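PDB 2PX7: 2-C-methyl-D-erythritol 4-phosphate cytidylyltransferase from Thermus thermophilus HB8, which probably catalyses the formation of 4-diphosphocytidyl-2-C-methyl-D-erythritol from CTP and 2-C-methyl-D-erythritol 4-phosphate, a step in isoprenoid biosynthesis. Local coordinates for residues S27-A32 with V109-V114; R99-A104 with A176-A181; Q132-A137 with P205-E210; E180-A185 with S193-L198. All blocks are in the same frame, centred on the assembly; numbering follows the deposited sequence.

Interaction 1: residues S27-A32 with V109-V114; sequences SVLIPA and VLVHDV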
# COMPACT_ATOMS: atom_id res chain seq x y z
N SER A 27 0.63 -21.80 -18.11
CA SER A 27 0.96 -20.65 -19.05
C SER A 27 1.06 -19.14 -18.56
O SER A 27 0.06 -18.50 -18.26
CB SER A 27 0.05 -20.74 -20.28
OG SER A 27 0.64 -20.22 -21.45
N VAL A 28 2.26 -18.56 -18.52
CA VAL A 28 2.48 -17.25 -17.87
C VAL A 28 2.69 -16.10 -18.87
O VAL A 28 3.58 -16.17 -19.72
CB VAL A 28 3.68 -17.29 -16.86
CG1 VAL A 28 3.95 -15.93 -16.28
CG2 VAL A 28 3.44 -18.31 -15.74
N LEU A 29 1.87 -15.05 -18.77
CA LEU A 29 1.99 -13.90 -19.68
C LEU A 29 2.51 -12.68 -18.95
O LEU A 29 1.92 -12.27 -17.96
CB LEU A 29 0.65 -13.57 -20.37
CG LEU A 29 -0.22 -14.75 -20.83
CD1 LEU A 29 -1.50 -14.25 -21.52
CD2 LEU A 29 0.58 -15.66 -21.76
N ILE A 30 3.62 -12.14 -19.45
CA ILE A 30 4.27 -10.96 -18.88
C ILE A 30 4.23 -9.76 -19.85
O ILE A 30 5.16 -9.57 -20.64
CB ILE A 30 5.76 -11.27 -18.46
CG1 ILE A 30 5.89 -12.57 -17.62
CG2 ILE A 30 6.47 -10.04 -17.84
CD1 ILE A 30 5.13 -12.64 -16.24
N PRO A 31 3.17 -8.93 -19.78
CA PRO A 31 3.06 -7.76 -20.67
C PRO A 31 3.97 -6.61 -20.26
O PRO A 31 3.48 -5.59 -19.79
CB PRO A 31 1.59 -7.34 -20.53
CG PRO A 31 1.22 -7.77 -19.09
CD PRO A 31 2.01 -9.04 -18.86
N ALA A 32 5.28 -6.76 -20.44
CA ALA A 32 6.27 -5.76 -20.00
C ALA A 32 6.71 -4.79 -21.11
O ALA A 32 7.91 -4.66 -21.39
CB ALA A 32 7.48 -6.47 -19.42
N VAL A 109 -3.95 -19.54 -17.70
CA VAL A 109 -2.98 -18.45 -17.81
C VAL A 109 -2.81 -17.69 -16.52
O VAL A 109 -3.77 -17.48 -15.80
CB VAL A 109 -3.30 -17.40 -18.93
CG1 VAL A 109 -2.90 -17.91 -20.26
CG2 VAL A 109 -4.79 -16.95 -18.91
N LEU A 110 -1.58 -17.24 -16.26
CA LEU A 110 -1.32 -16.23 -15.24
C LEU A 110 -0.78 -15.00 -15.93
O LEU A 110 0.11 -15.09 -16.79
CB LEU A 110 -0.32 -16.75 -14.20
CG LEU A 110 -0.77 -17.91 -13.30
CD1 LEU A 110 0.41 -18.49 -12.54
CD2 LEU A 110 -1.89 -17.50 -12.30
N VAL A 111 -1.34 -13.84 -15.60
CA VAL A 111 -0.89 -12.59 -16.18
C VAL A 111 -0.28 -11.74 -15.06
O VAL A 111 -0.93 -11.49 -14.04
CB VAL A 111 -2.05 -11.81 -16.83
CG1 VAL A 111 -1.50 -10.65 -17.68
CG2 VAL A 111 -2.93 -12.76 -17.67
N HIS A 112 0.96 -11.30 -15.26
CA HIS A 112 1.69 -10.65 -14.19
C HIS A 112 2.39 -9.36 -14.62
O HIS A 112 2.98 -9.30 -15.68
CB HIS A 112 2.69 -11.62 -13.55
CG HIS A 112 3.40 -11.05 -12.37
ND1 HIS A 112 2.75 -10.75 -11.19
CD2 HIS A 112 4.70 -10.70 -12.18
CE1 HIS A 112 3.62 -10.25 -10.32
NE2 HIS A 112 4.81 -10.21 -10.90
N ASP A 113 2.28 -8.33 -13.77
CA ASP A 113 2.98 -7.07 -13.93
C ASP A 113 4.43 -7.26 -13.58
O ASP A 113 4.72 -7.66 -12.47
CB ASP A 113 2.46 -6.04 -12.93
CG ASP A 113 1.09 -5.58 -13.23
OD1 ASP A 113 0.55 -5.90 -14.33
OD2 ASP A 113 0.53 -4.88 -12.35
N VAL A 114 5.33 -6.92 -14.51
CA VAL A 114 6.78 -7.04 -14.29
C VAL A 114 7.29 -6.06 -13.21
O VAL A 114 8.37 -6.26 -12.65
CB VAL A 114 7.57 -6.89 -15.65
CG1 VAL A 114 7.73 -5.42 -16.05
CG2 VAL A 114 8.93 -7.58 -15.58
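S27, V28 and L29 pair in parallel with V109, L110 and V111, the short strand axes coming within 4.5 Å at an angle of 23°. S27 O accepts from L110 N, L29 N donates to L110 O in the shortest of the three bonds (2.6 Å), and L29 O accepts from H112 N. On one face L29 CD1 lies 4.1 Å from V109 CG1, with V111 CG2 a little farther along. V28 and L110 meet more loosely on the opposite face. Beyond, mostly side chains keep contact. I30 divides its work between two branches: CD1 rests 3.8 Å from H112 CB, while CG2, anti to the backbone N, lies 4.0 Å from V114 CB. With an alanine here, H112 CB would probably lose its neighbour CD1, and V114 one of its two apolar partners, opening a gap. P31, centre of an inverse gamma turn, sets CD 3.3 Å from H112 O, and A32 CB meets V114 CG1 at 3.5 Å. This is the buried middle of the mixed sheet of an alpha/beta fold: helices 93-103 and 175-188 pack on the L29-V111 face, helix 54-61 touches I30, H112 and V114, and strands 67-72 and 165-174 flank the pair.

Interaction 2: residues R99-A104 with A176-A181; sequences RLLEAA and ALLREA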
# COMPACT_ATOMS: atom_id res chain seq x y z
N ARG A 99 -1.66 -9.85 -27.40
CA ARG A 99 -0.61 -10.43 -28.24
C ARG A 99 -0.05 -11.70 -27.65
O ARG A 99 0.01 -12.73 -28.32
CB ARG A 99 0.49 -9.42 -28.49
CG ARG A 99 0.01 -8.25 -29.36
CD ARG A 99 1.17 -7.31 -29.63
NE ARG A 99 0.76 -6.08 -30.30
CZ ARG A 99 1.58 -5.32 -31.03
NH1 ARG A 99 2.85 -5.68 -31.20
NH2 ARG A 99 1.12 -4.20 -31.58
N LEU A 100 0.32 -11.62 -26.37
CA LEU A 100 0.81 -12.78 -25.63
C LEU A 100 -0.21 -13.90 -25.60
O LEU A 100 0.14 -15.07 -25.73
CB LEU A 100 1.20 -12.37 -24.20
CG LEU A 100 2.38 -11.40 -24.11
CD1 LEU A 100 2.55 -10.94 -22.67
CD2 LEU A 100 3.67 -12.04 -24.65
N LEU A 101 -1.47 -13.54 -25.42
CA LEU A 101 -2.56 -14.51 -25.28
C LEU A 101 -2.75 -15.38 -26.52
O LEU A 101 -3.06 -16.57 -26.42
CB LEU A 101 -3.86 -13.75 -24.98
CG LEU A 101 -5.10 -14.45 -24.44
CD1 LEU A 101 -4.78 -15.36 -23.23
CD2 LEU A 101 -6.13 -13.36 -24.09
N GLU A 102 -2.56 -14.77 -27.69
CA GLU A 102 -2.67 -15.49 -28.96
C GLU A 102 -1.64 -16.62 -29.06
O GLU A 102 -1.91 -17.64 -29.70
CB GLU A 102 -2.49 -14.51 -30.12
CG GLU A 102 -3.15 -14.97 -31.41
CD GLU A 102 -3.02 -13.94 -32.52
OE1 GLU A 102 -3.40 -12.77 -32.28
OE2 GLU A 102 -2.53 -14.32 -33.62
N ALA A 103 -0.49 -16.43 -28.41
CA ALA A 103 0.61 -17.39 -28.40
C ALA A 103 0.53 -18.43 -27.29
O ALA A 103 1.27 -19.42 -27.32
CB ALA A 103 1.95 -16.65 -28.34
N ALA A 104 -0.34 -18.21 -26.30
CA ALA A 104 -0.48 -19.12 -25.15
C ALA A 104 -0.89 -20.53 -25.61
O ALA A 104 -1.79 -20.66 -26.42
CB ALA A 104 -1.49 -18.55 -24.14
N ALA A 176 -9.17 -19.79 -22.44
CA ALA A 176 -10.34 -19.61 -23.31
C ALA A 176 -11.26 -18.48 -22.84
O ALA A 176 -11.88 -17.78 -23.65
CB ALA A 176 -11.13 -20.91 -23.36
N LEU A 177 -11.37 -18.30 -21.53
CA LEU A 177 -12.21 -17.25 -20.99
C LEU A 177 -11.56 -15.89 -21.24
O LEU A 177 -12.23 -14.95 -21.67
CB LEU A 177 -12.46 -17.48 -19.49
CG LEU A 177 -13.18 -16.37 -18.74
CD1 LEU A 177 -14.64 -16.17 -19.25
CD2 LEU A 177 -13.14 -16.67 -17.26
N LEU A 178 -10.26 -15.77 -20.98
CA LEU A 178 -9.56 -14.51 -21.22
C LEU A 178 -9.56 -14.12 -22.72
O LEU A 178 -9.66 -12.94 -23.07
CB LEU A 178 -8.14 -14.53 -20.62
CG LEU A 178 -7.45 -13.15 -20.56
CD1 LEU A 178 -8.30 -12.15 -19.73
CD2 LEU A 178 -6.03 -13.24 -20.02
N ARG A 179 -9.46 -15.11 -23.60
CA ARG A 179 -9.68 -14.88 -25.04
C ARG A 179 -11.08 -14.31 -25.32
O ARG A 179 -11.18 -13.29 -25.96
CB ARG A 179 -9.31 -16.13 -25.87
CG ARG A 179 -7.83 -16.51 -25.64
CD ARG A 179 -7.08 -17.05 -26.86
NE ARG A 179 -6.94 -18.49 -26.78
CZ ARG A 179 -5.80 -19.19 -26.80
NH1 ARG A 179 -4.61 -18.62 -26.94
NH2 ARG A 179 -5.87 -20.50 -26.70
N GLU A 180 -12.14 -14.94 -24.80
CA GLU A 180 -13.49 -14.36 -24.94
C GLU A 180 -13.56 -12.92 -24.44
O GLU A 180 -14.19 -12.07 -25.08
CB GLU A 180 -14.55 -15.17 -24.19
CG GLU A 180 -14.83 -16.56 -24.74
CD GLU A 180 -15.51 -16.55 -26.11
OE1 GLU A 180 -16.23 -15.59 -26.45
OE2 GLU A 180 -15.33 -17.54 -26.85
N ALA A 181 -12.94 -12.66 -23.29
CA ALA A 181 -12.92 -11.32 -22.69
C ALA A 181 -12.23 -10.30 -23.60
O ALA A 181 -12.75 -9.19 -23.82
CB ALA A 181 -12.25 -11.37 -21.33
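L101 reaches across to L178 and R179, packing against one with a methyl branch and against the other with its CG. L101 CD2 lies 3.8 Å from L178 CG, the two leucines crossing at a slant. The shaft of R179 passes obliquely across the same leucine, its CG 3.6 Å from L101 CG, so that the aliphatic part of a charged residue serves as apolar packing. Bends at chi2 and chi3 turn the guanidinium back toward the last turn of helix 93-103. There R179 NH1 gives a weak bond to L101 O, short at 2.6 Å but strongly bent, 125° at the hydrogen. A104 O lies in the guanidinium plane, at its edge, 3.5 Å from R179 NH1. L101 O also accepts from A104 N, just past the helix end. A positive group beside carbonyls at a helix C-terminus is probably favoured by the helix dipole. Around L101, L29 of strand 27-31, T175 and H182 all touch its side chain. The contact thus joins helices 93-103 and 175-188, roughly antiparallel with 140° between the N-to-C directions of their short segments, on one face of the sheet; V199 and D195 of helix 195-201 pack against L178.

Interaction 3: residues Q132-A137 with P205-E210; sequences QRSGAA and PVALVE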
# COMPACT_ATOMS: atom_id res chain seq x y z
N GLN A 132 -7.77 -22.48 -11.30
CA GLN A 132 -8.08 -23.85 -11.75
C GLN A 132 -9.53 -24.25 -11.48
O GLN A 132 -10.13 -24.98 -12.27
CB GLN A 132 -7.14 -24.88 -11.10
CG GLN A 132 -5.71 -24.82 -11.62
CD GLN A 132 -4.70 -25.58 -10.75
OE1 GLN A 132 -4.92 -25.83 -9.56
NE2 GLN A 132 -3.56 -25.92 -11.35
N ARG A 133 -10.07 -23.77 -10.37
CA ARG A 133 -11.41 -24.13 -9.95
C ARG A 133 -12.43 -23.15 -10.50
O ARG A 133 -13.50 -23.55 -10.97
CB ARG A 133 -11.51 -24.13 -8.41
CG ARG A 133 -10.79 -25.30 -7.71
CD ARG A 133 -10.72 -25.13 -6.16
NE ARG A 133 -11.53 -24.01 -5.67
CZ ARG A 133 -11.05 -22.96 -4.99
NH1 ARG A 133 -9.76 -22.87 -4.68
NH2 ARG A 133 -11.88 -21.99 -4.62
N SER A 134 -12.10 -21.87 -10.44
CA SER A 134 -13.08 -20.81 -10.65
C SER A 134 -13.01 -20.20 -12.05
O SER A 134 -13.96 -19.56 -12.49
CB SER A 134 -12.91 -19.71 -9.61
OG SER A 134 -11.78 -18.90 -9.95
N GLY A 135 -11.89 -20.38 -12.73
CA GLY A 135 -11.71 -19.81 -14.05
C GLY A 135 -11.27 -18.36 -14.09
O GLY A 135 -10.91 -17.87 -15.14
N ALA A 136 -11.34 -17.67 -12.96
CA ALA A 136 -10.92 -16.26 -12.87
C ALA A 136 -10.64 -15.96 -11.42
O ALA A 136 -11.55 -16.06 -10.61
CB ALA A 136 -12.03 -15.32 -13.41
N ALA A 137 -9.40 -15.60 -11.09
CA ALA A 137 -9.00 -15.33 -9.70
C ALA A 137 -7.94 -14.24 -9.61
O ALA A 137 -6.94 -14.24 -10.35
CB ALA A 137 -8.51 -16.60 -9.02
N PRO A 205 -18.08 -14.23 -13.16
CA PRO A 205 -17.67 -13.92 -11.78
C PRO A 205 -16.16 -14.04 -11.59
O PRO A 205 -15.54 -15.01 -12.02
CB PRO A 205 -18.41 -15.00 -10.95
CG PRO A 205 -18.57 -16.17 -11.92
CD PRO A 205 -18.85 -15.49 -13.25
N VAL A 206 -15.56 -13.05 -10.95
CA VAL A 206 -14.11 -13.11 -10.71
C VAL A 206 -13.86 -13.27 -9.22
O VAL A 206 -14.19 -12.39 -8.45
CB VAL A 206 -13.38 -11.86 -11.27
CG1 VAL A 206 -11.88 -11.95 -11.01
CG2 VAL A 206 -13.68 -11.70 -12.78
N ALA A 207 -13.27 -14.39 -8.84
CA ALA A 207 -12.98 -14.69 -7.45
C ALA A 207 -11.77 -13.92 -6.95
O ALA A 207 -10.88 -13.55 -7.72
CB ALA A 207 -12.79 -16.19 -7.25
N LEU A 208 -11.75 -13.68 -5.64
CA LEU A 208 -10.69 -12.95 -4.99
C LEU A 208 -9.92 -13.87 -4.05
O LEU A 208 -10.52 -14.70 -3.38
CB LEU A 208 -11.26 -11.77 -4.21
CG LEU A 208 -12.15 -10.75 -4.94
CD1 LEU A 208 -12.56 -9.61 -4.01
CD2 LEU A 208 -11.43 -10.19 -6.19
N VAL A 209 -8.60 -13.72 -4.00
CA VAL A 209 -7.75 -14.41 -3.02
C VAL A 209 -6.88 -13.40 -2.30
O VAL A 209 -6.74 -12.27 -2.76
CB VAL A 209 -6.86 -15.54 -3.62
CG1 VAL A 209 -7.72 -16.61 -4.33
CG2 VAL A 209 -5.76 -14.99 -4.53
N GLU A 210 -6.29 -13.79 -1.18
CA GLU A 210 -5.41 -12.90 -0.42
C GLU A 210 -4.13 -12.61 -1.19
O GLU A 210 -3.43 -13.52 -1.61
CB GLU A 210 -5.10 -13.46 0.99
CG GLU A 210 -5.09 -14.98 1.06
CD GLU A 210 -4.54 -15.59 2.36
OE1 GLU A 210 -3.99 -14.84 3.22
OE2 GLU A 210 -4.68 -16.85 2.50
O HOH W 1 -14.99 -17.34 -10.79
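A136, A137 and A207 bring the two segments together, and small side chains let the backbones do most of the work. A136 O accepts from A207 N (3.0 Å), the donor standing above the carbonyl plane. A137 and A207 form a parallel bridge, A137 CA making a CA-H...O contact of 3.3 Å to A207 O. A136 CB lies 3.8 Å from P205 O and 4.0 Å from V206 CG2; A207 CB lies 3.6 Å from A136 O, with S134 OG a little farther off. Both branches of V206 are turned to the A136 methyl, CG1 standing anti to the backbone N (chi1 -180°). Between helix and strand, G135 adopts a positive phi (83°), at which a CB would press on the preceding carbonyl O. A water donates to S134 O at 3.0 Å and to P205 O at 2.7 Å, tying the helix end to the other segment; the S134 hydroxyl bonds A130 O in its own helix. Strand 207-210 is outermost on this side within the chain, laid along strand 136-142, which strand 165-174 flanks in turn. Helix 121-134 touches A137 and V209, and V206 also packs on helix 195-201 and on Y155 of the second subunit.

Interaction 4: residues E180-A185 with S193-L198; sequences EAHAYA and SDDAQL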
# COMPACT_ATOMS: atom_id res chain seq x y z
N GLU A 180 -12.14 -14.94 -24.80
CA GLU A 180 -13.49 -14.36 -24.94
C GLU A 180 -13.56 -12.92 -24.44
O GLU A 180 -14.19 -12.07 -25.08
CB GLU A 180 -14.55 -15.17 -24.19
CG GLU A 180 -14.83 -16.56 -24.74
CD GLU A 180 -15.51 -16.55 -26.11
OE1 GLU A 180 -16.23 -15.59 -26.45
OE2 GLU A 180 -15.33 -17.54 -26.85
N ALA A 181 -12.94 -12.66 -23.29
CA ALA A 181 -12.92 -11.32 -22.69
C ALA A 181 -12.23 -10.30 -23.60
O ALA A 181 -12.75 -9.19 -23.82
CB ALA A 181 -12.25 -11.37 -21.33
N HIS A 182 -11.06 -10.65 -24.11
CA HIS A 182 -10.34 -9.78 -25.01
C HIS A 182 -11.07 -9.59 -26.36
O HIS A 182 -11.06 -8.49 -26.90
CB HIS A 182 -8.89 -10.25 -25.20
CG HIS A 182 -7.96 -9.75 -24.13
ND1 HIS A 182 -7.23 -8.59 -24.26
CD2 HIS A 182 -7.67 -10.24 -22.90
CE1 HIS A 182 -6.51 -8.40 -23.16
NE2 HIS A 182 -6.77 -9.38 -22.32
N ALA A 183 -11.75 -10.63 -26.86
CA ALA A 183 -12.54 -10.52 -28.10
C ALA A 183 -13.72 -9.55 -27.97
O ALA A 183 -13.96 -8.70 -28.84
CB ALA A 183 -13.05 -11.91 -28.54
N TYR A 184 -14.45 -9.67 -26.86
CA TYR A 184 -15.55 -8.75 -26.57
C TYR A 184 -15.05 -7.33 -26.35
O TYR A 184 -15.68 -6.38 -26.81
CB TYR A 184 -16.32 -9.25 -25.34
CG TYR A 184 -17.51 -8.41 -24.95
CD1 TYR A 184 -18.65 -8.35 -25.76
CD2 TYR A 184 -17.52 -7.68 -23.76
CE1 TYR A 184 -19.78 -7.59 -25.39
CE2 TYR A 184 -18.63 -6.92 -23.38
CZ TYR A 184 -19.75 -6.88 -24.20
OH TYR A 184 -20.84 -6.10 -23.83
N ALA A 185 -13.92 -7.18 -25.66
CA ALA A 185 -13.33 -5.86 -25.44
C ALA A 185 -12.92 -5.18 -26.76
O ALA A 185 -13.10 -3.98 -26.90
CB ALA A 185 -12.16 -5.93 -24.49
N SER A 193 -7.74 -1.32 -16.70
CA SER A 193 -6.43 -1.35 -16.10
C SER A 193 -5.98 -2.77 -15.78
O SER A 193 -4.81 -2.98 -15.42
CB SER A 193 -6.41 -0.49 -14.84
OG SER A 193 -7.32 -0.99 -13.85
N ASP A 194 -6.89 -3.74 -15.88
CA ASP A 194 -6.49 -5.13 -15.71
C ASP A 194 -7.37 -6.08 -16.50
O ASP A 194 -8.36 -5.66 -17.11
CB ASP A 194 -6.34 -5.53 -14.22
CG ASP A 194 -7.67 -5.60 -13.47
OD1 ASP A 194 -8.72 -5.47 -14.11
OD2 ASP A 194 -7.66 -5.77 -12.22
N ASP A 195 -6.99 -7.35 -16.49
CA ASP A 195 -7.72 -8.38 -17.20
C ASP A 195 -9.00 -8.77 -16.47
O ASP A 195 -9.98 -9.10 -17.11
CB ASP A 195 -6.83 -9.61 -17.42
CG ASP A 195 -5.76 -9.36 -18.48
OD1 ASP A 195 -6.11 -9.19 -19.68
OD2 ASP A 195 -4.58 -9.29 -18.10
N ALA A 196 -8.99 -8.72 -15.13
CA ALA A 196 -10.22 -9.04 -14.38
C ALA A 196 -11.40 -8.18 -14.82
O ALA A 196 -12.51 -8.66 -14.90
CB ALA A 196 -9.98 -8.85 -12.89
N GLN A 197 -11.15 -6.90 -15.10
CA GLN A 197 -12.25 -6.03 -15.55
C GLN A 197 -12.85 -6.40 -16.90
O GLN A 197 -14.03 -6.17 -17.13
CB GLN A 197 -11.80 -4.58 -15.57
CG GLN A 197 -11.67 -3.99 -14.17
CD GLN A 197 -10.84 -2.74 -14.19
OE1 GLN A 197 -11.36 -1.64 -14.41
NE2 GLN A 197 -9.53 -2.91 -14.03
N LEU A 198 -12.03 -6.97 -17.79
CA LEU A 198 -12.51 -7.44 -19.11
C LEU A 198 -13.38 -8.68 -18.95
O LEU A 198 -14.37 -8.85 -19.64
CB LEU A 198 -11.32 -7.78 -20.01
CG LEU A 198 -10.28 -6.68 -20.30
CD1 LEU A 198 -9.32 -7.17 -21.37
CD2 LEU A 198 -10.92 -5.35 -20.70
O HOH W 2 -14.46 -7.72 -22.15
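H182 and D195 form a His-carboxylate hydrogen bond that joins helix 175-188 to the N-terminal turn of helix 195-201, itself capped by D194. H182 NE2 donates to D195 OD1 at 2.7 Å and 158°, the oxygen lying near the ring plane and being met almost along its C-O axis. Ring and carboxylate planes are turned 50° apart. The tight part of the contact gathers round this bond. L198 CD1 sits over the centre of one ring face in a CH-pi contact, 3.6 Å from the H182 centroid. Its sister branch CD2 lies 4.0 Å from A185 CB, and L198 CB meets A181 CB at 3.9 Å, so one leucine fills the groove between alanines and imidazole. V97 and L101 of helix 93-103 also touch the histidine. A leucine in place of H182 would probably leave D195 OD1 without its donor and L198 CD1 without an aromatic face to rest on. D195 OD2 also faces R93 in a long, weak ion pair.

At the looser margin the backbone carbonyls are linked through water 2, which donates to A181 O at 2.8 Å and to L198 O at 2.8 Å, with the ring edge of Y184 beside it. The capping end faces the second subunit, where Y155 of that chain bonds D194 OD2 and T146 of that chain bonds S193 OG. There D194 OD1 accepts two hydrogen bonds from Q197, from N at 3.0 Å and from NE2 at 2.7 Å, arriving from opposite faces of the carboxylate plane.

Overall arrangement
Interactions 1 and 3 pair strands at the centre and edge of a Rossmann-like sheet; interactions 2 and 4 join helices on one face. Interaction 1 is the floor for interaction 2, L29 CD1 standing 3.9 Å from L101 CD1. Interactions 2 and 4 share helix 175-188, with centres 10 Å apart, and L101 CD2 meets H182 CD2 at 3.7 Å. Interaction 3, where L177 CD2 touches G135 O at 3.3 Å, reaches the second subunit, as does interaction 4. In interaction 1 the side chain of V114 is about 5 Å from that of K44, a predicted transition-state stabiliser, and about 8 Å from that of K217, predicted to position MEP; D195's is about 12 Å from K217's.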